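Local atomic coordinates of Alpha/beta hydrolase family protein (Bacillus anthracis, PDB entry 3OOS), a protein that probably acts as a hydrolase of the alpha/beta hydrolase fold family, its natural substrate being unknown. Residues R12-Y17 with N62-K67; Y108-Q113 with K218-P223; S136-K141 with D232-Y237; T253-S258 with I267-Q272. All blocks are in the same frame, centred on the assembly; numbering follows the deposited sequence. Where two conformers were deposited one is given.

Contact 1. Residues R12-Y17 with N62-K67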
loop_
_atom_site.group_PDB
_atom_site.type_symbol
_atom_site.label_atom_id
_atom_site.label_comp_id
_atom_site.label_asym_id
_atom_site.label_seq_id
_atom_site.Cartn_x
_atom_site.Cartn_y
_atom_site.Cartn_z
ATOM N N ARG A 12 19.535 -10.018 5.876
ATOM C CA ARG A 12 18.845 -8.969 6.622
ATOM C C ARG A 12 17.717 -9.509 7.512
ATOM O O ARG A 12 16.952 -8.739 8.102
ATOM C CB ARG A 12 18.360 -7.868 5.670
ATOM C CG ARG A 12 19.512 -7.039 5.098
ATOM C CD ARG A 12 19.030 -5.853 4.281
ATOM N NE ARG A 12 18.174 -4.956 5.055
ATOM C CZ ARG A 12 18.601 -3.920 5.771
ATOM N NH1 ARG A 12 19.894 -3.615 5.823
ATOM N NH2 ARG A 12 17.725 -3.174 6.425
ATOM N N GLY A 13 17.642 -10.834 7.619
ATOM C CA GLY A 13 16.674 -11.488 8.494
ATOM C C GLY A 13 15.755 -12.459 7.779
ATOM O O GLY A 13 15.859 -12.657 6.560
ATOM N N LYS A 14 14.860 -13.061 8.556
ATOM C CA LYS A 14 13.876 -14.007 8.045
ATOM C C LYS A 14 12.546 -13.300 7.781
ATOM O O LYS A 14 12.055 -12.554 8.634
ATOM C CB LYS A 14 13.689 -15.148 9.048
ATOM C CG LYS A 14 12.981 -16.368 8.495
ATOM C CD LYS A 14 13.275 -17.598 9.344
ATOM C CE LYS A 14 12.673 -17.478 10.732
ATOM N NZ LYS A 14 11.198 -17.716 10.738
ATOM N N PHE A 15 11.975 -13.542 6.604
ATOM C CA PHE A 15 10.713 -12.919 6.222
ATOM C C PHE A 15 9.698 -13.944 5.758
ATOM O O PHE A 15 10.031 -14.887 5.036
ATOM C CB PHE A 15 10.933 -11.882 5.110
ATOM C CG PHE A 15 11.822 -10.736 5.516
ATOM C CD1 PHE A 15 11.279 -9.572 6.050
ATOM C CD2 PHE A 15 13.206 -10.828 5.375
ATOM C CE1 PHE A 15 12.102 -8.512 6.434
ATOM C CE2 PHE A 15 14.036 -9.777 5.758
ATOM C CZ PHE A 15 13.483 -8.618 6.290
ATOM N N GLU A 16 8.457 -13.736 6.184
ATOM C CA GLU A 16 7.315 -14.487 5.701
ATOM C C GLU A 16 6.715 -13.757 4.501
ATOM O O GLU A 16 6.573 -12.530 4.517
ATOM C CB GLU A 16 6.274 -14.598 6.814
ATOM C CG GLU A 16 5.048 -15.427 6.452
ATOM C CD GLU A 16 4.045 -15.482 7.586
ATOM O OE1 GLU A 16 3.694 -14.410 8.129
ATOM O OE2 GLU A 16 3.610 -16.599 7.935
ATOM N N TYR A 17 6.379 -14.507 3.457
ATOM C CA TYR A 17 5.658 -13.934 2.318
ATOM C C TYR A 17 4.759 -14.984 1.683
ATOM O O TYR A 17 4.945 -16.189 1.883
ATOM C CB TYR A 17 6.619 -13.342 1.270
ATOM C CG TYR A 17 7.400 -14.396 0.519
ATOM C CD1 TYR A 17 6.904 -14.956 -0.667
ATOM C CD2 TYR A 17 8.621 -14.852 1.003
ATOM C CE1 TYR A 17 7.617 -15.944 -1.344
ATOM C CE2 TYR A 17 9.335 -15.832 0.334
ATOM C CZ TYR A 17 8.833 -16.370 -0.835
ATOM O OH TYR A 17 9.545 -17.349 -1.481
ATOM N N ASN A 62 4.816 -13.585 10.704
ATOM C CA ASN A 62 5.890 -14.452 11.183
ATOM C C ASN A 62 7.289 -14.036 10.729
ATOM O O ASN A 62 8.253 -14.780 10.918
ATOM C CB ASN A 62 5.593 -15.916 10.841
ATOM C CG ASN A 62 4.373 -16.436 11.571
ATOM O OD1 ASN A 62 4.344 -16.470 12.804
ATOM N ND2 ASN A 62 3.348 -16.826 10.818
ATOM N N SER A 63 7.402 -12.841 10.150
ATOM C CA SER A 63 8.713 -12.266 9.862
ATOM C C SER A 63 9.406 -11.879 11.171
ATOM O O SER A 63 8.755 -11.762 12.219
ATOM C CB SER A 63 8.591 -11.056 8.934
ATOM O OG SER A 63 7.983 -11.425 7.705
ATOM N N ASP A 64 10.722 -11.703 11.112
ATOM C CA ASP A 64 11.497 -11.263 12.273
ATOM C C ASP A 64 10.984 -9.933 12.805
ATOM O O ASP A 64 10.477 -9.105 12.044
ATOM C CB ASP A 64 12.971 -11.096 11.906
ATOM C CG ASP A 64 13.701 -12.417 11.755
ATOM O OD1 ASP A 64 13.140 -13.488 12.086
ATOM O OD2 ASP A 64 14.863 -12.374 11.305
ATOM N N SER A 65 11.118 -9.738 14.114
ATOM C CA SER A 65 10.765 -8.477 14.750
ATOM C C SER A 65 11.959 -7.524 14.729
ATOM O O SER A 65 13.102 -7.957 14.558
ATOM C CB SER A 65 10.288 -8.719 16.183
ATOM O OG SER A 65 9.131 -9.539 16.191
ATOM N N ALA A 66 11.684 -6.233 14.894
ATOM C CA ALA A 66 12.725 -5.201 14.864
ATOM C C ALA A 66 13.468 -5.109 16.191
ATOM O O ALA A 66 12.853 -5.198 17.258
ATOM C CB ALA A 66 12.123 -3.853 14.508
ATOM N N LYS A 67 14.784 -4.931 16.108
ATOM C CA LYS A 67 15.641 -4.748 17.283
ATOM C C LYS A 67 15.815 -3.263 17.602
ATOM O O LYS A 67 16.192 -2.897 18.719
ATOM C CB LYS A 67 17.008 -5.399 17.059
ATOM C CG LYS A 67 16.960 -6.902 16.823
ATOM C CD LYS A 67 16.238 -7.610 17.956
ATOM C CE LYS A 67 16.380 -9.116 17.842
ATOM N NZ LYS A 67 15.616 -9.824 18.904
HETATM O O HOH W 1 10.782 -15.066 11.967
#
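Ser63 OG is gripped by two groups: it accepts the backbone N-H of Glu16, N to OG 2.8 Å with 163° at the hydrogen, and is also hydrogen-bonded to the carbonyl O of Asn56. OG lies beside its own backbone N and anti to the carbonyl carbon (chi1 -60°), and it comes to 3.4 Å from Phe15 CA. One residue on, Asp64 bonds Lys14 twice. Its OD2 takes the Lys14 N-H at 2.8 Å, almost straight, the donor standing well above the carboxylate plane, while Asp64 N gives its hydrogen to Lys14 O at 2.9 Å. One residue back, Asn62 meets the carboxylate of Glu16 with two donors: backbone N reaches OE1, and ND2 reaches OE2 at 2.9 Å with the acceptor in the amide plane. The carboxylate and amide planes are 70° apart, and both carboxylate oxygens are approached from above their plane. In one of its two conformers Lys14 NZ donates to a water, which in turn donates to Asn62 O and Asp64 OD1, the last at 2.8 Å. Loop 62-67, which runs from strand 51-55 toward helix 74-87, is thus laid against strand 13-20. On its other edge that strand pairs with strand 4-10, and the Phe15 side chain packs on Asp80 and Ile84 of helix 74-87.

Contact 2. Residues Y108-Q113 with K218-P223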
loop_
_atom_site.group_PDB
_atom_site.type_symbol
_atom_site.label_atom_id
_atom_site.label_comp_id
_atom_site.label_asym_id
_atom_site.label_seq_id
_atom_site.Cartn_x
_atom_site.Cartn_y
_atom_site.Cartn_z
ATOM N N TYR A 108 10.875 3.039 -3.173
ATOM C CA TYR A 108 11.580 1.951 -3.867
ATOM C C TYR A 108 12.194 2.478 -5.169
ATOM O O TYR A 108 13.368 2.218 -5.471
ATOM C CB TYR A 108 10.642 0.768 -4.153
ATOM C CG TYR A 108 11.308 -0.604 -4.199
ATOM C CD1 TYR A 108 12.614 -0.775 -4.678
ATOM C CD2 TYR A 108 10.614 -1.739 -3.779
ATOM C CE1 TYR A 108 13.212 -2.041 -4.721
ATOM C CE2 TYR A 108 11.196 -3.003 -3.822
ATOM C CZ TYR A 108 12.489 -3.150 -4.289
ATOM O OH TYR A 108 13.049 -4.413 -4.320
ATOM N N ALA A 109 11.403 3.242 -5.920
ATOM C CA ALA A 109 11.867 3.813 -7.184
ATOM C C ALA A 109 13.017 4.806 -6.988
ATOM O O ALA A 109 14.002 4.778 -7.728
ATOM C CB ALA A 109 10.709 4.456 -7.931
ATOM N N THR A 110 12.914 5.674 -5.988
ATOM C CA THR A 110 13.953 6.689 -5.801
ATOM C C THR A 110 15.265 6.111 -5.250
ATOM O O THR A 110 16.347 6.617 -5.555
ATOM C CB THR A 110 13.475 7.878 -4.940
ATOM O OG1 THR A 110 13.106 7.416 -3.636
ATOM C CG2 THR A 110 12.282 8.582 -5.600
ATOM N N GLU A 111 15.166 5.060 -4.443
ATOM C CA GLU A 111 16.355 4.434 -3.867
ATOM C C GLU A 111 16.979 3.418 -4.816
ATOM O O GLU A 111 18.204 3.371 -4.964
ATOM C CB GLU A 111 16.022 3.750 -2.537
ATOM C CG GLU A 111 15.678 4.706 -1.407
ATOM C CD GLU A 111 16.904 5.230 -0.680
ATOM O OE1 GLU A 111 17.703 4.409 -0.179
ATOM O OE2 GLU A 111 17.057 6.466 -0.594
ATOM N N ALA A 112 16.136 2.609 -5.457
ATOM C CA ALA A 112 16.606 1.415 -6.170
ATOM C C ALA A 112 15.851 1.085 -7.454
ATOM O O ALA A 112 15.525 -0.078 -7.701
ATOM C CB ALA A 112 16.583 0.203 -5.215
ATOM N N GLN A 113 15.599 2.093 -8.291
ATOM C CA GLN A 113 14.825 1.868 -9.520
ATOM C C GLN A 113 15.454 0.847 -10.460
ATOM O O GLN A 113 14.749 0.204 -11.234
ATOM C CB GLN A 113 14.538 3.174 -10.276
ATOM C CG GLN A 113 15.770 3.918 -10.774
ATOM C CD GLN A 113 15.411 5.141 -11.597
ATOM O OE1 GLN A 113 14.632 5.058 -12.546
ATOM N NE2 GLN A 113 15.986 6.283 -11.240
ATOM N N LYS A 218 11.315 13.214 -10.620
ATOM C CA LYS A 218 11.674 13.679 -11.958
ATOM C C LYS A 218 12.801 12.839 -12.565
ATOM O O LYS A 218 13.043 12.882 -13.776
ATOM C CB LYS A 218 12.066 15.161 -11.914
ATOM C CG LYS A 218 10.951 16.081 -11.424
ATOM C CD LYS A 218 11.429 17.517 -11.261
ATOM C CE LYS A 218 10.254 18.483 -11.217
ATOM N NZ LYS A 218 10.654 19.844 -10.773
ATOM N N PHE A 219 13.485 12.072 -11.719
ATOM C CA PHE A 219 14.612 11.250 -12.157
ATOM C C PHE A 219 14.306 9.750 -12.118
ATOM O O PHE A 219 15.191 8.920 -12.346
ATOM C CB PHE A 219 15.870 11.606 -11.355
ATOM C CG PHE A 219 16.251 13.057 -11.467
ATOM C CD1 PHE A 219 16.950 13.518 -12.577
ATOM C CD2 PHE A 219 15.870 13.971 -10.486
ATOM C CE1 PHE A 219 17.286 14.865 -12.700
ATOM C CE2 PHE A 219 16.206 15.320 -10.601
ATOM C CZ PHE A 219 16.913 15.766 -11.707
ATOM N N VAL A 220 13.045 9.422 -11.841
ATOM C CA VAL A 220 12.546 8.048 -11.909
ATOM C C VAL A 220 12.182 7.745 -13.367
ATOM O O VAL A 220 11.302 8.391 -13.946
ATOM C CB VAL A 220 11.331 7.841 -10.964
ATOM C CG1 VAL A 220 10.654 6.486 -11.209
ATOM C CG2 VAL A 220 11.772 7.968 -9.501
ATOM N N LYS A 221 12.867 6.763 -13.954
ATOM C CA LYS A 221 12.799 6.525 -15.399
ATOM C C LYS A 221 12.043 5.250 -15.784
ATOM O O LYS A 221 11.806 4.994 -16.968
ATOM C CB LYS A 221 14.213 6.508 -16.008
ATOM C CG LYS A 221 15.100 7.724 -15.667
ATOM C CD LYS A 221 14.414 9.083 -15.884
ATOM C CE LYS A 221 14.099 9.380 -17.351
ATOM N NZ LYS A 221 15.315 9.499 -18.208
ATOM N N ILE A 222 11.646 4.476 -14.779
ATOM C CA ILE A 222 10.954 3.204 -14.991
ATOM C C ILE A 222 9.466 3.404 -15.294
ATOM O O ILE A 222 8.891 4.432 -14.919
ATOM C CB ILE A 222 11.111 2.253 -13.770
ATOM C CG1 ILE A 222 10.413 2.827 -12.533
ATOM C CG2 ILE A 222 12.586 1.973 -13.488
ATOM C CD1 ILE A 222 10.524 1.949 -11.305
ATOM N N PRO A 223 8.832 2.422 -15.985
ATOM C CA PRO A 223 7.385 2.514 -16.187
ATOM C C PRO A 223 6.669 2.642 -14.848
ATOM O O PRO A 223 6.949 1.887 -13.915
ATOM C CB PRO A 223 7.040 1.182 -16.854
ATOM C CG PRO A 223 8.276 0.811 -17.585
ATOM C CD PRO A 223 9.400 1.257 -16.695
#
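The C-terminal end of helix 100-112, which follows the presumed nucleophile elbow of this alpha/beta hydrolase fold, is joined here to the loop leading into strand 224-229. Gln113 carries the polar half. Its side-chain amide lies against the backbone of the loop and uses both ends: OE1 accepts from Lys221 N at 2.8 Å, nearly straight at 173°, and NE2 donates to Phe219 O at 3.0 Å. That carbonyl oxygen lies close to the Gln113 amide plane, so the pair of bonds fixes the rotation of the amide and sets which end is oxygen and which nitrogen. The chain, extended beyond CG, carries the amide across to the loop backbone. The Val220 CA passes alongside the amide, 3.7 Å from Gln113 OE1.

The apolar half lies one helical turn back. Ala109 CB touches both methyls of Val220, CG1 at 3.9 Å; Thr110 adds its methyl CG2 against Val220 CG2. In one of its two conformers Ile222 sets CD1 4.2 Å from Ala109 CB and CG2 3.6 Å from Gln113 O. Ala109 and Ile222 both rest on Ile119 of strand 116-122, so the helix and the loop share a floor on the sheet. A helix packed over the parallel strands, here beside the loop entering the sheet neighbour of strand 116-122, belongs to the helix-on-sheet layering of the alpha/beta hydrolase fold.

Contact 3. Residues S136-K141 with D232-Y237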
loop_
_atom_site.group_PDB
_atom_site.type_symbol
_atom_site.label_atom_id
_atom_site.label_comp_id
_atom_site.label_asym_id
_atom_site.label_seq_id
_atom_site.Cartn_x
_atom_site.Cartn_y
_atom_site.Cartn_z
ATOM N N SER A 136 -8.615 16.187 2.260
ATOM C CA SER A 136 -8.176 15.016 3.016
ATOM C C SER A 136 -8.764 15.014 4.417
ATOM O O SER A 136 -8.785 16.041 5.088
ATOM C CB SER A 136 -6.651 14.974 3.117
ATOM O OG SER A 136 -6.224 13.907 3.953
ATOM N N ILE A 137 -9.217 13.843 4.857
ATOM C CA ILE A 137 -9.718 13.659 6.220
ATOM C C ILE A 137 -8.647 13.926 7.286
ATOM O O ILE A 137 -8.967 14.140 8.455
ATOM C CB ILE A 137 -10.316 12.239 6.424
ATOM C CG1 ILE A 137 -9.254 11.158 6.169
ATOM C CG2 ILE A 137 -11.549 12.053 5.535
ATOM C CD1 ILE A 137 -9.715 9.734 6.456
ATOM N N TYR A 138 -7.380 13.919 6.873
ATOM C CA TYR A 138 -6.268 14.157 7.795
ATOM C C TYR A 138 -5.986 15.643 8.016
ATOM O O TYR A 138 -5.171 16.003 8.872
ATOM C CB TYR A 138 -5.003 13.436 7.313
ATOM C CG TYR A 138 -5.201 11.956 7.087
ATOM C CD1 TYR A 138 -5.562 11.111 8.140
ATOM C CD2 TYR A 138 -5.033 11.398 5.821
ATOM C CE1 TYR A 138 -5.747 9.753 7.939
ATOM C CE2 TYR A 138 -5.215 10.038 5.610
ATOM C CZ TYR A 138 -5.571 9.223 6.672
ATOM O OH TYR A 138 -5.756 7.876 6.478
ATOM N N CYS A 139 -6.669 16.494 7.255
ATOM C CA CYS A 139 -6.496 17.945 7.344
ATOM C C CYS A 139 -7.545 18.580 8.252
ATOM O O CYS A 139 -8.731 18.282 8.133
ATOM C CB CYS A 139 -6.579 18.555 5.948
ATOM S SG CYS A 139 -6.474 20.351 5.898
ATOM N N SER A 140 -7.106 19.467 9.145
ATOM C CA SER A 140 -8.004 20.108 10.114
ATOM C C SER A 140 -9.093 20.988 9.476
ATOM O O SER A 140 -10.090 21.314 10.126
ATOM C CB SER A 140 -7.204 20.909 11.144
ATOM O OG SER A 140 -6.528 21.987 10.527
ATOM N N LYS A 141 -8.899 21.357 8.211
ATOM C CA LYS A 141 -9.898 22.118 7.453
ATOM C C LYS A 141 -11.074 21.238 7.021
ATOM O O LYS A 141 -12.156 21.739 6.696
ATOM C CB LYS A 141 -9.259 22.770 6.221
ATOM C CG LYS A 141 -8.197 23.813 6.534
ATOM C CD LYS A 141 -7.429 24.212 5.281
ATOM C CE LYS A 141 -6.358 25.245 5.599
ATOM N NZ LYS A 141 -5.530 25.576 4.405
ATOM N N ASP A 232 -11.449 9.483 -3.450
ATOM C CA ASP A 232 -10.558 9.166 -2.331
ATOM C C ASP A 232 -10.430 10.367 -1.389
ATOM O O ASP A 232 -10.128 11.477 -1.829
ATOM C CB ASP A 232 -9.179 8.741 -2.855
ATOM C CG ASP A 232 -8.409 7.872 -1.868
ATOM O OD1 ASP A 232 -8.695 7.907 -0.650
ATOM O OD2 ASP A 232 -7.496 7.154 -2.322
ATOM N N VAL A 233 -10.684 10.140 -0.102
ATOM C CA VAL A 233 -10.604 11.208 0.905
ATOM C C VAL A 233 -9.363 11.114 1.796
ATOM O O VAL A 233 -9.221 11.883 2.747
ATOM C CB VAL A 233 -11.895 11.305 1.779
ATOM C CG1 VAL A 233 -13.100 11.644 0.916
ATOM C CG2 VAL A 233 -12.132 10.021 2.566
ATOM N N GLN A 234 -8.471 10.173 1.499
ATOM C CA GLN A 234 -7.235 10.050 2.272
ATOM C C GLN A 234 -6.112 10.832 1.593
ATOM O O GLN A 234 -5.731 11.899 2.077
ATOM C CB GLN A 234 -6.887 8.582 2.537
ATOM C CG GLN A 234 -7.840 7.941 3.549
ATOM C CD GLN A 234 -7.521 6.491 3.842
ATOM O OE1 GLN A 234 -6.411 6.151 4.255
ATOM N NE2 GLN A 234 -8.501 5.626 3.641
ATOM N N CYS A 235 -5.599 10.315 0.477
ATOM C CA CYS A 235 -4.795 11.128 -0.439
ATOM C C CYS A 235 -5.693 11.552 -1.600
ATOM O O CYS A 235 -5.980 10.740 -2.484
ATOM C CB CYS A 235 -3.585 10.350 -0.972
ATOM S SG CYS A 235 -2.382 9.831 0.273
ATOM N N PRO A 236 -6.158 12.817 -1.600
ATOM C CA PRO A 236 -7.047 13.272 -2.671
ATOM C C PRO A 236 -6.456 13.078 -4.068
ATOM O O PRO A 236 -5.231 13.063 -4.237
ATOM C CB PRO A 236 -7.239 14.760 -2.355
ATOM C CG PRO A 236 -7.077 14.832 -0.873
ATOM C CD PRO A 236 -5.994 13.843 -0.553
ATOM N N TYR A 237 -7.344 12.927 -5.048
ATOM C CA TYR A 237 -6.985 12.599 -6.430
ATOM C C TYR A 237 -5.851 13.454 -7.028
ATOM O O TYR A 237 -4.996 12.940 -7.761
ATOM C CB TYR A 237 -8.238 12.644 -7.321
ATOM C CG TYR A 237 -7.968 12.187 -8.730
ATOM C CD1 TYR A 237 -7.744 10.839 -9.003
ATOM C CD2 TYR A 237 -7.907 13.097 -9.785
ATOM C CE1 TYR A 237 -7.469 10.403 -10.282
ATOM C CE2 TYR A 237 -7.634 12.670 -11.081
ATOM C CZ TYR A 237 -7.415 11.320 -11.320
ATOM O OH TYR A 237 -7.139 10.875 -12.589
#
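Gln234 and Ser136 meet through a backbone oxygen: Ser136 OG donates to Gln234 O at 2.8 Å, lying in the plane of that carbonyl. The same hydroxyl oxygen accepts from Tyr138 N, forming an ST turn at the start of the type I beta turn from Ser136 to Cys139. With OG anti to its own backbone N (chi1 175°), the hydroxyl can serve both partners. Ser136 CB rests 3.9 Å from Pro236 CD.

Further along Gln234, the extended side chain runs beside Ile137, whose CD1 is 3.9 Å from Gln234 CG, and ends at Tyr138. There Tyr138 OH donates to Gln234 OE1 at 2.9 Å from above the amide plane, the ring and amide planes standing 83° apart. Both residues lie close to molecules probably left from the crystallisation liquor, a sulfate ion by Gln234 and tetraethylene glycol by Tyr138. Such a place would suit the active-site pocket of an alpha/beta hydrolase: Asp232 OD1 bonds His260 ND1, a pairing consistent with the acid and histidine of a catalytic triad. That oxygen also accepts Gln234 N at 3.1 Å, an Asx turn.

Ile137 and Val233 complete the contact. Ile137 N bonds Val233 O at 2.9 Å, nearly along the C=O axis, and the two side chains cross at about a right angle, CG2 to CG2 3.6 Å. Trp172 of helix 162-176 packs on Ile137, Tyr138 and Gln234.

Contact 4. Residues T253-S258 with I267-Q272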
loop_
_atom_site.group_PDB
_atom_site.type_symbol
_atom_site.label_atom_id
_atom_site.label_comp_id
_atom_site.label_asym_id
_atom_site.label_seq_id
_atom_site.Cartn_x
_atom_site.Cartn_y
_atom_site.Cartn_z
ATOM N N THR A 253 -4.450 6.493 -14.221
ATOM C CA THR A 253 -5.747 5.852 -14.433
ATOM C C THR A 253 -6.715 6.295 -13.348
ATOM O O THR A 253 -6.452 6.118 -12.156
ATOM C CB THR A 253 -5.625 4.312 -14.446
ATOM O OG1 THR A 253 -4.683 3.918 -15.450
ATOM C CG2 THR A 253 -6.975 3.659 -14.742
ATOM N N LYS A 254 -7.833 6.877 -13.773
ATOM C CA LYS A 254 -8.836 7.395 -12.854
ATOM C C LYS A 254 -9.960 6.389 -12.670
ATOM O O LYS A 254 -10.509 5.871 -13.644
ATOM C CB LYS A 254 -9.399 8.711 -13.386
ATOM C CG LYS A 254 -10.280 9.461 -12.407
ATOM C CD LYS A 254 -10.654 10.819 -12.973
ATOM C CE LYS A 254 -11.041 11.779 -11.870
ATOM N NZ LYS A 254 -11.343 13.134 -12.409
ATOM N N PHE A 255 -10.294 6.111 -11.417
ATOM C CA PHE A 255 -11.412 5.238 -11.106
ATOM C C PHE A 255 -12.587 6.100 -10.649
ATOM O O PHE A 255 -12.641 6.575 -9.513
ATOM C CB PHE A 255 -10.993 4.167 -10.092
ATOM C CG PHE A 255 -10.120 3.093 -10.687
ATOM C CD1 PHE A 255 -10.683 1.932 -11.209
ATOM C CD2 PHE A 255 -8.735 3.252 -10.749
ATOM C CE1 PHE A 255 -9.880 0.937 -11.772
ATOM C CE2 PHE A 255 -7.926 2.264 -11.312
ATOM C CZ PHE A 255 -8.500 1.104 -11.822
ATOM N N GLU A 256 -13.513 6.315 -11.580
ATOM C CA GLU A 256 -14.572 7.315 -11.440
ATOM C C GLU A 256 -15.612 6.964 -10.379
ATOM O O GLU A 256 -16.243 7.857 -9.811
ATOM C CB GLU A 256 -15.276 7.533 -12.788
ATOM C CG GLU A 256 -14.346 7.729 -13.991
ATOM C CD GLU A 256 -13.799 9.142 -14.123
ATOM O OE1 GLU A 256 -14.219 10.033 -13.354
ATOM O OE2 GLU A 256 -12.945 9.364 -15.013
ATOM N N GLU A 257 -15.785 5.670 -10.119
ATOM C CA GLU A 257 -16.798 5.211 -9.167
ATOM C C GLU A 257 -16.173 4.584 -7.927
ATOM O O GLU A 257 -16.737 3.671 -7.314
ATOM C CB GLU A 257 -17.765 4.234 -9.838
ATOM C CG GLU A 257 -18.923 4.903 -10.550
ATOM C CD GLU A 257 -19.955 3.901 -11.014
ATOM O OE1 GLU A 257 -21.024 3.809 -10.372
ATOM O OE2 GLU A 257 -19.690 3.190 -12.004
ATOM N N SER A 258 -15.006 5.099 -7.546
ATOM C CA SER A 258 -14.271 4.570 -6.405
ATOM C C SER A 258 -13.871 5.660 -5.430
ATOM O O SER A 258 -13.613 6.805 -5.822
ATOM C CB SER A 258 -13.002 3.839 -6.869
ATOM O OG SER A 258 -13.307 2.704 -7.661
ATOM N N ILE A 267 -14.055 -3.735 -10.001
ATOM C CA ILE A 267 -13.258 -4.941 -10.240
ATOM C C ILE A 267 -12.891 -5.141 -11.715
ATOM O O ILE A 267 -11.726 -5.404 -12.032
ATOM C CB ILE A 267 -13.946 -6.202 -9.638
ATOM C CG1 ILE A 267 -13.917 -6.133 -8.104
ATOM C CG2 ILE A 267 -13.269 -7.484 -10.125
ATOM C CD1 ILE A 267 -14.804 -7.153 -7.402
ATOM N N ASP A 268 -13.872 -4.999 -12.608
ATOM C CA ASP A 268 -13.634 -5.168 -14.045
ATOM C C ASP A 268 -12.620 -4.166 -14.582
ATOM O O ASP A 268 -11.695 -4.544 -15.303
ATOM C CB ASP A 268 -14.939 -5.067 -14.844
ATOM C CG ASP A 268 -15.845 -6.276 -14.656
ATOM O OD1 ASP A 268 -15.370 -7.335 -14.186
ATOM O OD2 ASP A 268 -17.044 -6.168 -15.002
ATOM N N LYS A 269 -12.794 -2.892 -14.231
ATOM C CA LYS A 269 -11.862 -1.857 -14.673
ATOM C C LYS A 269 -10.470 -2.046 -14.061
ATOM O O LYS A 269 -9.460 -1.819 -14.733
ATOM C CB LYS A 269 -12.403 -0.455 -14.386
ATOM C CG LYS A 269 -11.533 0.660 -14.954
ATOM C CD LYS A 269 -12.212 2.012 -14.868
ATOM C CE LYS A 269 -11.244 3.123 -15.239
ATOM N NZ LYS A 269 -11.954 4.403 -15.541
ATOM N N PHE A 270 -10.415 -2.472 -12.800
ATOM C CA PHE A 270 -9.119 -2.732 -12.173
ATOM C C PHE A 270 -8.394 -3.904 -12.837
ATOM O O PHE A 270 -7.173 -3.872 -12.992
ATOM C CB PHE A 270 -9.223 -2.944 -10.657
ATOM C CG PHE A 270 -7.905 -2.800 -9.950
ATOM C CD1 PHE A 270 -7.433 -1.540 -9.591
ATOM C CD2 PHE A 270 -7.117 -3.916 -9.676
ATOM C CE1 PHE A 270 -6.203 -1.393 -8.958
ATOM C CE2 PHE A 270 -5.883 -3.779 -9.045
ATOM C CZ PHE A 270 -5.429 -2.517 -8.680
ATOM N N ASN A 271 -9.149 -4.928 -13.233
ATOM C CA ASN A 271 -8.587 -6.046 -13.990
ATOM C C ASN A 271 -7.986 -5.586 -15.312
ATOM O O ASN A 271 -6.904 -6.038 -15.695
ATOM C CB ASN A 271 -9.632 -7.142 -14.223
ATOM C CG ASN A 271 -9.870 -7.996 -12.990
ATOM O OD1 ASN A 271 -9.001 -8.122 -12.124
ATOM N ND2 ASN A 271 -11.054 -8.599 -12.908
ATOM N N GLN A 272 -8.680 -4.674 -15.994
ATOM C CA GLN A 272 -8.176 -4.084 -17.234
ATOM C C GLN A 272 -6.897 -3.294 -16.960
ATOM O O GLN A 272 -5.935 -3.361 -17.730
ATOM C CB GLN A 272 -9.237 -3.191 -17.884
ATOM C CG GLN A 272 -8.852 -2.672 -19.267
ATOM C CD GLN A 272 -8.440 -3.786 -20.210
ATOM O OE1 GLN A 272 -9.132 -4.796 -20.337
ATOM N NE2 GLN A 272 -7.305 -3.608 -20.876
HETATM O O HOH W 2 -13.996 4.457 -13.618
HETATM O O HOH W 3 -11.370 7.097 -16.311
#
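Phe255 and Lys269 carry most of the apolar contact between strand 253-255 and helix 267-272. The lysine chain, with CG anti to the backbone N (chi1 -174°) and extended beyond it, crosses the ring obliquely: CG is 3.6 Å from Phe255 CE1, and CE lies over one ring face, offset toward the rim. At the ring edge, in its plane, sits Phe270 N. Phe255 CZ also touches Phe270 CD1 at 3.6 Å, the two ring planes being inclined by 37°, and Phe273 of the same helix packs on Phe255.

The hydrogen bonds gather at the lysine tip. Lys269 NZ donates to Lys254 O at 2.8 Å, close to the direction in which that C=O points. Two waters are its other acceptors. One, 2.8 Å from NZ, also takes the Glu256 N-H; the other donates to Glu256 OE2.

The electrostatics are looser. Glu256 OE2 stands 5.1 Å from Lys269 NZ without direct contact, and the cation-pi attraction to the Phe255 ring is long and at most weak. Three acceptors grip the ammonium group, and with a carboxylate nearby they probably favour its charged form, while its methylene chain packs against one face of the aromatic ring.

From the N terminus, contact 1 comes first, closing a loop from strand 13-20 to the loop after strand 51-55 near the antiparallel end of the main sheet. Contact 2 then opens at helix 100-112 and closes just before strand 224-229. Contact 3 opens within that span and closes after the strand, so these two cross: one ties helix 100-112 to the loop entering strand 224-229, the other ties the loop leaving it to the region before helix 145-155. Contact 4 closes last, a short loop from edge strand 250-255 to helix 267-276. It touches contact 3 where Tyr237 packs on Lys254, whereas contact 1 lies across the chain's centre, about 34 Å from contact 4 between centres.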